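Local atomic coordinates of protoporphyrinogen oxidase (Exiguobacterium sibiricum, PDB entry 3LOV), a protein that probably oxidises coproporphyrinogen III to coproporphyrin III with molecular oxygen in heme b biosynthesis, using FAD as its cofactor. Residues G12-E24 / L238-I251. Residues are numbered along the deposited sequence; the frame is centred on the assembly and turned at random. Where two conformers were deposited one is given.
Sequences GGITGLAAAYYAE and LIERLEEVLERSEI. With FAD (flavin-adenine dinucleotide), chain B.
E24 reaches from helix 14-24 into the turn that links helix 238-245 to strand 250-251. Its CB passes R248 NH1 at 3.9 Å, and CG lies over one face of that guanidinium, whose NH1 gives a weak hydrogen bond to E24 O while NH2 hydrogen-bonds L30 O. Beyond CG the chain runs extended (chi2 -165°) and carries the carboxylate to the turn's amides. OE1 takes E247 N on its syn lone pair at 2.8 Å, almost straight (178°). OE2 accepts three donors: R248 N from above the carboxylate plane, S249 N nearly along the C-O axis, and S249 OG on the anti side at 2.7 Å. Without this carboxylate, as with an alanine here, the three turn amides and S249 hydroxyl would probably lose their acceptor. Helix 14-24 is the first helix of the Rossmann-type FAD-binding fold; at its N-terminal end T15 N and T15 OG1 bond the FAD phosphate oxygens O2P and O1P. Helix 238-245 crosses it at 31°, axes 9.7 Å apart. Between them L17 CD1 packs on I239 CG2 (3.5 Å), roughly perpendicular; just past the second helix, L246 CD2 fits against A20 CB and Y21 N. V245 CG2 meets the Y21 ring edge, 3.8 Å from CD1.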
ATOM      1  N   GLY A  12      10.726   2.489  13.541  1.00 16.92           N
ATOM      2  CA  GLY A  12      11.741   1.859  12.756  1.00 15.63           C
ATOM      3  C   GLY A  12      11.260   1.055  11.567  1.00 19.45           C
ATOM      4  O   GLY A  12      11.891   0.024  11.195  1.00 19.59           O
ATOM      5  N   GLY A  13      10.178   1.520  10.938  1.00 19.16           N
ATOM      6  CA  GLY A  13       9.728   0.913   9.693  1.00 19.47           C
ATOM      7  C   GLY A  13      10.546   1.494   8.547  1.00 20.21           C
ATOM      8  O   GLY A  13      11.553   2.152   8.778  1.00 18.65           O
ATOM      9  N   ILE A  14      10.093   1.303   7.306  1.00 18.45           N
ATOM     10  CA  ILE A  14      10.803   1.874   6.151  1.00 14.60           C
ATOM     11  C   ILE A  14      10.907   3.448   6.237  1.00 16.08           C
ATOM     12  O   ILE A  14      11.908   4.043   5.846  1.00 18.88           O
ATOM     13  CB  ILE A  14      10.187   1.419   4.782  1.00 15.73           C
ATOM     14  CG1 ILE A  14      11.181   1.732   3.632  1.00 19.89           C
ATOM     15  CG2 ILE A  14       8.749   2.013   4.571  1.00 15.91           C
ATOM     16  CD1 ILE A  14      10.731   1.339   2.232  1.00 23.92           C
ATOM     17  N   THR A  15       9.869   4.111   6.724  1.00 12.19           N
ATOM     18  CA  THR A  15       9.836   5.560   6.739  1.00 12.84           C
ATOM     19  C   THR A  15      10.912   6.105   7.693  1.00 16.67           C
ATOM     20  O   THR A  15      11.657   7.046   7.355  1.00 17.61           O
ATOM     21  CB  THR A  15       8.444   6.080   7.155  1.00 11.28           C
ATOM     22  OG1 THR A  15       7.465   5.513   6.252  1.00 16.27           O
ATOM     23  CG2 THR A  15       8.416   7.611   7.100  1.00  9.80           C
ATOM     24  N   GLY A  16      10.982   5.508   8.874  1.00 18.55           N
ATOM     25  CA  GLY A  16      11.968   5.882   9.882  1.00 20.04           C
ATOM     26  C   GLY A  16      13.409   5.524   9.490  1.00 20.82           C
ATOM     27  O   GLY A  16      14.303   6.304   9.743  1.00 18.91           O
ATOM     28  N   LEU A  17      13.619   4.361   8.878  1.00 19.39           N
ATOM     29  CA  LEU A  17      14.952   3.922   8.438  1.00 19.98           C
ATOM     30  C   LEU A  17      15.429   4.745   7.247  1.00 20.93           C
ATOM     31  O   LEU A  17      16.580   5.188   7.208  1.00 22.10           O
ATOM     32  CB  LEU A  17      14.963   2.423   8.098  1.00 22.65           C
ATOM     33  CG  LEU A  17      15.036   1.482   9.300  1.00 19.85           C
ATOM     34  CD1 LEU A  17      14.900   0.037   8.894  1.00 21.07           C
ATOM     35  CD2 LEU A  17      16.356   1.727  10.056  1.00 27.26           C
ATOM     36  N   ALA A  18      14.530   5.015   6.308  1.00 19.78           N
ATOM     37  CA  ALA A  18      14.822   5.955   5.235  1.00 20.11           C
ATOM     38  C   ALA A  18      15.100   7.351   5.776  1.00 21.29           C
ATOM     39  O   ALA A  18      15.999   8.055   5.293  1.00 17.45           O
ATOM     40  CB  ALA A  18      13.684   6.017   4.235  1.00 23.16           C
ATOM     41  N   ALA A  19      14.331   7.773   6.760  1.00 18.27           N
ATOM     42  CA  ALA A  19      14.595   9.074   7.326  1.00 21.22           C
ATOM     43  C   ALA A  19      16.045   9.124   7.905  1.00 20.72           C
ATOM     44  O   ALA A  19      16.723  10.115   7.759  1.00 17.32           O
ATOM     45  CB  ALA A  19      13.556   9.440   8.403  1.00 18.63           C
ATOM     46  N   ALA A  20      16.509   8.061   8.544  1.00 21.10           N
ATOM     47  CA  ALA A  20      17.812   8.135   9.213  1.00 20.73           C
ATOM     48  C   ALA A  20      18.899   8.229   8.141  1.00 22.06           C
ATOM     49  O   ALA A  20      19.879   8.964   8.326  1.00 19.79           O
ATOM     50  CB  ALA A  20      18.044   6.942  10.091  1.00 17.74           C
ATOM     51  N   TYR A  21      18.698   7.472   7.050  1.00 20.38           N
ATOM     52  CA  TYR A  21      19.627   7.376   5.927  1.00 22.46           C
ATOM     53  C   TYR A  21      19.799   8.749   5.348  1.00 24.60           C
ATOM     54  O   TYR A  21      20.923   9.217   5.147  1.00 24.63           O
ATOM     55  CB  TYR A  21      19.100   6.417   4.836  1.00 23.93           C
ATOM     56  CG  TYR A  21      19.971   6.404   3.583  1.00 30.02           C
ATOM     57  CD1 TYR A  21      21.122   5.622   3.508  1.00 27.03           C
ATOM     58  CD2 TYR A  21      19.650   7.198   2.481  1.00 23.86           C
ATOM     59  CE1 TYR A  21      21.931   5.651   2.366  1.00 20.79           C
ATOM     60  CE2 TYR A  21      20.441   7.232   1.371  1.00 24.05           C
ATOM     61  CZ  TYR A  21      21.576   6.441   1.309  1.00 26.60           C
ATOM     62  OH  TYR A  21      22.370   6.482   0.196  1.00 31.42           O
ATOM     63  N   TYR A  22      18.679   9.396   5.055  1.00 22.91           N
ATOM     64  CA  TYR A  22      18.733  10.708   4.444  1.00 23.19           C
ATOM     65  C   TYR A  22      19.237  11.751   5.441  1.00 24.65           C
ATOM     66  O   TYR A  22      19.899  12.695   5.034  1.00 23.28           O
ATOM     67  CB  TYR A  22      17.369  11.142   3.904  1.00 23.94           C
ATOM     68  CG  TYR A  22      16.863  10.333   2.742  1.00 23.29           C
ATOM     69  CD1 TYR A  22      17.600  10.235   1.574  1.00 28.79           C
ATOM     70  CD2 TYR A  22      15.625   9.685   2.801  1.00 26.89           C
ATOM     71  CE1 TYR A  22      17.140   9.492   0.489  1.00 22.13           C
ATOM     72  CE2 TYR A  22      15.145   8.925   1.718  1.00 16.74           C
ATOM     73  CZ  TYR A  22      15.928   8.828   0.572  1.00 29.41           C
ATOM     74  OH  TYR A  22      15.491   8.095  -0.501  1.00 20.56           O
ATOM     75  N   ALA A  23      18.892  11.608   6.727  1.00 22.03           N
ATOM     76  CA  ALA A  23      19.346  12.550   7.746  1.00 24.43           C
ATOM     77  C   ALA A  23      20.854  12.459   7.903  1.00 25.19           C
ATOM     78  O   ALA A  23      21.498  13.489   8.119  1.00 25.66           O
ATOM     79  CB  ALA A  23      18.623  12.340   9.169  1.00 19.58           C
ATOM     80  N   GLU A  24      21.424  11.254   7.825  1.00 26.21           N
ATOM     81  CA  GLU A  24      22.898  11.142   7.971  1.00 30.55           C
ATOM     82  C   GLU A  24      23.596  12.009   6.915  1.00 31.17           C
ATOM     83  O   GLU A  24      24.525  12.736   7.231  1.00 34.25           O
ATOM     84  CB  GLU A  24      23.401   9.694   7.965  1.00 29.39           C
ATOM     85  CG  GLU A  24      23.115   8.975   9.276  1.00 26.00           C
ATOM     86  CD  GLU A  24      23.882   7.688   9.487  1.00 31.71           C
ATOM     87  OE1 GLU A  24      24.655   7.273   8.586  1.00 24.98           O
ATOM     88  OE2 GLU A  24      23.708   7.087  10.600  1.00 26.94           O
ATOM     89  N   LEU A 238      16.146  -5.222   2.229  1.00 23.08           N
ATOM     90  CA  LEU A 238      16.246  -3.770   2.148  1.00 21.52           C
ATOM     91  C   LEU A 238      16.325  -3.154   3.543  1.00 21.34           C
ATOM     92  O   LEU A 238      17.129  -2.262   3.767  1.00 21.40           O
ATOM     93  CB  LEU A 238      15.090  -3.170   1.352  1.00 21.98           C
ATOM     94  CG  LEU A 238      14.786  -1.673   1.484  1.00 26.74           C
ATOM     95  CD1 LEU A 238      15.948  -0.824   0.989  1.00 15.61           C
ATOM     96  CD2 LEU A 238      13.469  -1.354   0.757  1.00 20.18           C
ATOM     97  N   ILE A 239      15.483  -3.620   4.470  1.00 22.10           N
ATOM     98  CA  ILE A 239      15.482  -3.111   5.859  1.00 21.51           C
ATOM     99  C   ILE A 239      16.875  -3.334   6.518  1.00 17.56           C
ATOM    100  O   ILE A 239      17.475  -2.405   7.066  1.00 17.98           O
ATOM    101  CB  ILE A 239      14.346  -3.774   6.685  1.00 19.32           C
ATOM    102  CG1 ILE A 239      12.965  -3.496   6.046  1.00 16.34           C
ATOM    103  CG2 ILE A 239      14.388  -3.358   8.086  1.00 13.13           C
ATOM    104  CD1 ILE A 239      12.632  -2.018   5.762  1.00 14.19           C
ATOM    105  N   GLU A 240      17.366  -4.548   6.367  1.00 17.70           N
ATOM    106  CA  GLU A 240      18.638  -4.997   6.902  1.00 20.89           C
ATOM    107  C   GLU A 240      19.784  -4.176   6.344  1.00 22.04           C
ATOM    108  O   GLU A 240      20.626  -3.714   7.100  1.00 21.34           O
ATOM    109  CB  GLU A 240      18.824  -6.494   6.601  1.00 19.49           C
ATOM    110  CG  GLU A 240      17.999  -7.355   7.514  1.00 22.91           C
ATOM    111  CD  GLU A 240      17.702  -8.761   6.984  1.00 24.73           C
ATOM    112  OE1 GLU A 240      17.963  -9.068   5.805  1.00 25.83           O
ATOM    113  OE2 GLU A 240      17.184  -9.576   7.759  1.00 25.59           O
ATOM    114  N   ARG A 241      19.796  -3.932   5.032  1.00 22.64           N
ATOM    115  CA  ARG A 241      20.860  -3.130   4.426  0.70 21.74           C
ATOM    116  C   ARG A 241      20.778  -1.679   4.864  1.00 22.67           C
ATOM    117  O   ARG A 241      21.806  -1.033   5.069  1.00 20.03           O
ATOM    118  CB  ARG A 241      20.816  -3.216   2.890  0.70 24.34           C
ATOM    119  CG  ARG A 241      21.894  -2.421   2.137  0.70 26.99           C
ATOM    120  CD  ARG A 241      23.324  -2.785   2.561  0.70 35.24           C
ATOM    121  NE  ARG A 241      23.601  -4.213   2.388  0.70 32.71           N
ATOM    122  CZ  ARG A 241      23.966  -4.796   1.240  0.70 35.98           C
ATOM    123  NH1 ARG A 241      24.120  -4.087   0.117  0.70 37.55           N
ATOM    124  NH2 ARG A 241      24.177  -6.108   1.214  0.70 32.68           N
ATOM    125  N   LEU A 242      19.561  -1.137   5.019  1.00 21.09           N
ATOM    126  CA  LEU A 242      19.478   0.247   5.496  1.00 21.18           C
ATOM    127  C   LEU A 242      20.131   0.398   6.866  1.00 21.14           C
ATOM    128  O   LEU A 242      20.908   1.333   7.091  1.00 24.45           O
ATOM    129  CB  LEU A 242      18.029   0.774   5.586  1.00 21.81           C
ATOM    130  CG  LEU A 242      17.453   1.202   4.250  1.00 21.60           C
ATOM    131  CD1 LEU A 242      15.927   1.324   4.372  1.00 18.29           C
ATOM    132  CD2 LEU A 242      18.138   2.499   3.743  1.00 18.29           C
ATOM    133  N   GLU A 243      19.825  -0.519   7.770  1.00 21.49           N
ATOM    134  CA  GLU A 243      20.407  -0.460   9.091  1.00 23.32           C
ATOM    135  C   GLU A 243      21.919  -0.533   8.984  1.00 25.43           C
ATOM    136  O   GLU A 243      22.646   0.280   9.566  1.00 26.83           O
ATOM    137  CB  GLU A 243      19.908  -1.587   9.996  1.00 22.79           C
ATOM    138  CG  GLU A 243      20.431  -1.387  11.418  1.00 28.12           C
ATOM    139  CD  GLU A 243      20.062  -2.445  12.406  1.00 30.48           C
ATOM    140  OE1 GLU A 243      19.559  -3.511  12.015  1.00 32.76           O
ATOM    141  OE2 GLU A 243      20.319  -2.204  13.607  1.00 37.65           O
ATOM    142  N   GLU A 244      22.382  -1.516   8.231  1.00 27.47           N
ATOM    143  CA  GLU A 244      23.821  -1.729   8.001  1.00 29.32           C
ATOM    144  C   GLU A 244      24.585  -0.484   7.462  1.00 28.07           C
ATOM    145  O   GLU A 244      25.647  -0.185   7.937  1.00 29.32           O
ATOM    146  CB  GLU A 244      23.946  -2.936   7.081  1.00 30.21           C
ATOM    147  CG  GLU A 244      25.303  -3.517   6.836  1.00 42.40           C
ATOM    148  CD  GLU A 244      25.199  -4.591   5.756  1.00 56.06           C
ATOM    149  OE1 GLU A 244      24.419  -5.550   5.962  1.00 65.35           O
ATOM    150  OE2 GLU A 244      25.830  -4.442   4.685  1.00 58.67           O
ATOM    151  N   VAL A 245      24.034   0.271   6.523  1.00 27.85           N
ATOM    152  CA  VAL A 245      24.726   1.445   5.996  1.00 25.51           C
ATOM    153  C   VAL A 245      24.650   2.709   6.866  1.00 28.08           C
ATOM    154  O   VAL A 245      25.273   3.704   6.562  1.00 29.47           O
ATOM    155  CB  VAL A 245      24.290   1.787   4.517  1.00 26.35           C
ATOM    156  CG1 VAL A 245      24.447   0.556   3.632  1.00 24.24           C
ATOM    157  CG2 VAL A 245      22.863   2.330   4.434  1.00 25.26           C
ATOM    158  N   LEU A 246      23.850   2.705   7.927  1.00 31.23           N
ATOM    159  CA  LEU A 246      23.825   3.828   8.850  1.00 30.27           C
ATOM    160  C   LEU A 246      25.167   3.818   9.596  1.00 31.39           C
ATOM    161  O   LEU A 246      25.599   2.776  10.080  1.00 27.71           O
ATOM    162  CB  LEU A 246      22.647   3.705   9.817  1.00 30.07           C
ATOM    163  CG  LEU A 246      21.264   3.697   9.154  1.00 27.06           C
ATOM    164  CD1 LEU A 246      20.197   3.268  10.184  1.00 29.13           C
ATOM    165  CD2 LEU A 246      20.964   5.048   8.536  1.00 21.51           C
ATOM    166  N   GLU A 247      25.827   4.966   9.664  1.00 33.25           N
ATOM    167  CA  GLU A 247      27.159   5.019  10.285  1.00 36.52           C
ATOM    168  C   GLU A 247      27.223   5.665  11.654  1.00 35.06           C
ATOM    169  O   GLU A 247      28.193   5.464  12.374  1.00 38.44           O
ATOM    170  CB  GLU A 247      28.141   5.727   9.355  1.00 36.40           C
ATOM    171  CG  GLU A 247      28.495   4.883   8.147  1.00 47.37           C
ATOM    172  CD  GLU A 247      29.548   5.531   7.257  1.00 56.58           C
ATOM    173  OE1 GLU A 247      29.254   6.559   6.571  1.00 50.78           O
ATOM    174  OE2 GLU A 247      30.675   4.989   7.253  1.00 62.14           O
ATOM    175  N   ARG A 248      26.236   6.465  12.016  1.00 31.44           N
ATOM    176  CA  ARG A 248      26.271   7.090  13.319  1.00 31.83           C
ATOM    177  C   ARG A 248      24.924   7.155  14.050  1.00 29.35           C
ATOM    178  O   ARG A 248      24.879   7.499  15.224  1.00 31.46           O
ATOM    179  CB  ARG A 248      26.903   8.475  13.197  1.00 33.51           C
ATOM    180  CG  ARG A 248      26.031   9.505  12.573  1.00 32.86           C
ATOM    181  CD  ARG A 248      26.675  10.884  12.719  1.00 38.10           C
ATOM    182  NE  ARG A 248      25.744  11.944  12.361  1.00 34.97           N
ATOM    183  CZ  ARG A 248      25.422  12.281  11.118  1.00 36.63           C
ATOM    184  NH1 ARG A 248      25.984  11.672  10.092  1.00 35.09           N
ATOM    185  NH2 ARG A 248      24.547  13.261  10.903  1.00 38.02           N
ATOM    186  N   SER A 249      23.841   6.794  13.385  1.00 27.42           N
ATOM    187  CA  SER A 249      22.520   6.784  14.031  1.00 26.20           C
ATOM    188  C   SER A 249      22.441   5.711  15.098  1.00 24.77           C
ATOM    189  O   SER A 249      22.831   4.589  14.852  1.00 30.16           O
ATOM    190  CB  SER A 249      21.457   6.489  12.987  1.00 24.08           C
ATOM    191  OG  SER A 249      21.410   7.500  12.009  1.00 22.28           O
ATOM    192  N   GLU A 250      21.962   6.056  16.274  1.00 25.23           N
ATOM    193  CA  GLU A 250      21.769   5.071  17.331  0.70 25.90           C
ATOM    194  C   GLU A 250      20.358   4.478  17.250  1.00 26.30           C
ATOM    195  O   GLU A 250      19.382   5.201  17.331  1.00 25.62           O
ATOM    196  CB  GLU A 250      21.960   5.715  18.685  0.70 26.31           C
ATOM    197  CG  GLU A 250      22.127   4.683  19.808  0.70 37.18           C
ATOM    198  CD  GLU A 250      21.760   5.227  21.172  0.70 44.53           C
ATOM    199  OE1 GLU A 250      21.647   6.464  21.317  0.70 48.68           O
ATOM    200  OE2 GLU A 250      21.586   4.415  22.104  0.70 50.86           O
ATOM    201  N   ILE A 251      20.255   3.153  17.092  1.00 25.72           N
ATOM    202  CA  ILE A 251      18.956   2.480  16.955  1.00 25.26           C
ATOM    203  C   ILE A 251      18.598   1.875  18.305  1.00 27.14           C
ATOM    204  O   ILE A 251      19.327   1.005  18.777  1.00 24.09           O
ATOM    205  CB  ILE A 251      18.977   1.281  15.949  1.00 23.46           C
ATOM    206  CG1 ILE A 251      19.516   1.665  14.557  1.00 25.65           C
ATOM    207  CG2 ILE A 251      17.603   0.627  15.886  1.00 21.94           C
ATOM    208  CD1 ILE A 251      18.556   2.137  13.611  1.00 29.94           C
TER
HETATM  209  PA  FAD B 500       5.108   0.891   9.612  1.00 17.82           P
HETATM  210  O1A FAD B 500       5.685  -0.135   8.697  1.00 18.79           O
HETATM  211  O2A FAD B 500       3.774   0.644  10.211  1.00 15.01           O
HETATM  212  O5B FAD B 500       6.150   1.153  10.786  1.00 20.72           O
HETATM  213  C5B FAD B 500       5.808   1.823  11.972  1.00 16.19           C
HETATM  214  C4B FAD B 500       6.899   1.520  13.006  1.00 16.20           C
HETATM  215  O4B FAD B 500       6.730   2.331  14.171  1.00 15.61           O
HETATM  216  C3B FAD B 500       6.866   0.061  13.413  1.00 16.44           C
HETATM  217  O3B FAD B 500       8.161  -0.516  13.409  1.00 14.25           O
HETATM  218  C2B FAD B 500       6.262   0.157  14.801  1.00 17.01           C
HETATM  219  O2B FAD B 500       6.691  -0.844  15.654  1.00 15.72           O
HETATM  220  C1B FAD B 500       6.770   1.496  15.294  1.00 17.25           C
HETATM  221  N9A FAD B 500       5.993   2.111  16.381  1.00 17.90           N
HETATM  222  C8A FAD B 500       4.644   2.107  16.662  1.00 21.99           C
HETATM  223  N7A FAD B 500       4.403   2.826  17.787  1.00 16.36           N
HETATM  224  C5A FAD B 500       5.607   3.294  18.239  1.00 19.04           C
HETATM  225  C6A FAD B 500       5.992   4.092  19.318  1.00 21.65           C
HETATM  226  N6A FAD B 500       5.093   4.598  20.159  1.00 16.43           N
HETATM  227  N1A FAD B 500       7.332   4.393  19.506  1.00 16.90           N
HETATM  228  C2A FAD B 500       8.278   3.948  18.615  1.00 18.13           C
HETATM  229  N3A FAD B 500       7.892   3.180  17.531  1.00 17.02           N
HETATM  230  C4A FAD B 500       6.595   2.847  17.366  1.00 20.86           C
HETATM  231  N1  FAD B 500       3.110  -0.838  -0.224  1.00 22.22           N
HETATM  232  C2  FAD B 500       3.695  -1.089  -1.435  1.00 22.51           C
HETATM  233  O2  FAD B 500       4.400  -0.231  -1.984  1.00 15.26           O
HETATM  234  N3  FAD B 500       3.479  -2.292  -2.057  1.00 19.80           N
HETATM  235  C4  FAD B 500       2.686  -3.244  -1.525  1.00 23.54           C
HETATM  236  O4  FAD B 500       2.564  -4.301  -2.115  1.00 24.44           O
HETATM  237  C4X FAD B 500       2.054  -3.008  -0.322  1.00 22.14           C
HETATM  238  N5  FAD B 500       1.276  -4.000   0.253  1.00 18.13           N
HETATM  239  C5X FAD B 500       0.667  -3.740   1.483  1.00 26.05           C
HETATM  240  C6  FAD B 500      -0.155  -4.710   2.067  1.00 25.58           C
HETATM  241  C7  FAD B 500      -0.776  -4.460   3.303  1.00 27.01           C
HETATM  242  C7M FAD B 500      -1.649  -5.508   3.928  1.00 27.99           C
HETATM  243  C8  FAD B 500      -0.547  -3.249   3.982  1.00 23.91           C
HETATM  244  C8M FAD B 500      -1.207  -2.932   5.312  1.00 23.18           C
HETATM  245  C9  FAD B 500       0.281  -2.283   3.419  1.00 18.94           C
HETATM  246  C9A FAD B 500       0.892  -2.510   2.164  1.00 17.41           C
HETATM  247  N10 FAD B 500       1.724  -1.539   1.594  1.00 16.08           N
HETATM  248  C10 FAD B 500       2.296  -1.796   0.341  1.00 21.87           C
HETATM  249  C1' FAD B 500       1.999  -0.199   2.235  1.00 17.38           C
HETATM  250  C2' FAD B 500       3.336  -0.289   3.011  1.00 19.51           C
HETATM  251  O2' FAD B 500       3.196  -1.218   4.020  1.00 20.77           O
HETATM  252  C3' FAD B 500       3.766   1.047   3.632  1.00 16.92           C
HETATM  253  O3' FAD B 500       4.218   1.850   2.549  1.00 30.23           O
HETATM  254  C4' FAD B 500       4.928   0.974   4.656  1.00 19.29           C
HETATM  255  O4' FAD B 500       5.109  -0.271   5.304  1.00 26.01           O
HETATM  256  C5' FAD B 500       4.740   1.973   5.781  1.00 22.86           C
HETATM  257  O5' FAD B 500       5.888   1.969   6.591  1.00 20.38           O
HETATM  258  P   FAD B 500       5.970   2.976   7.804  1.00 14.00           P
HETATM  259  O1P FAD B 500       5.367   4.318   7.482  1.00 15.72           O
HETATM  260  O2P FAD B 500       7.333   3.017   8.453  1.00 17.71           O
HETATM  261  O3P FAD B 500       4.954   2.327   8.909  1.00 13.66           O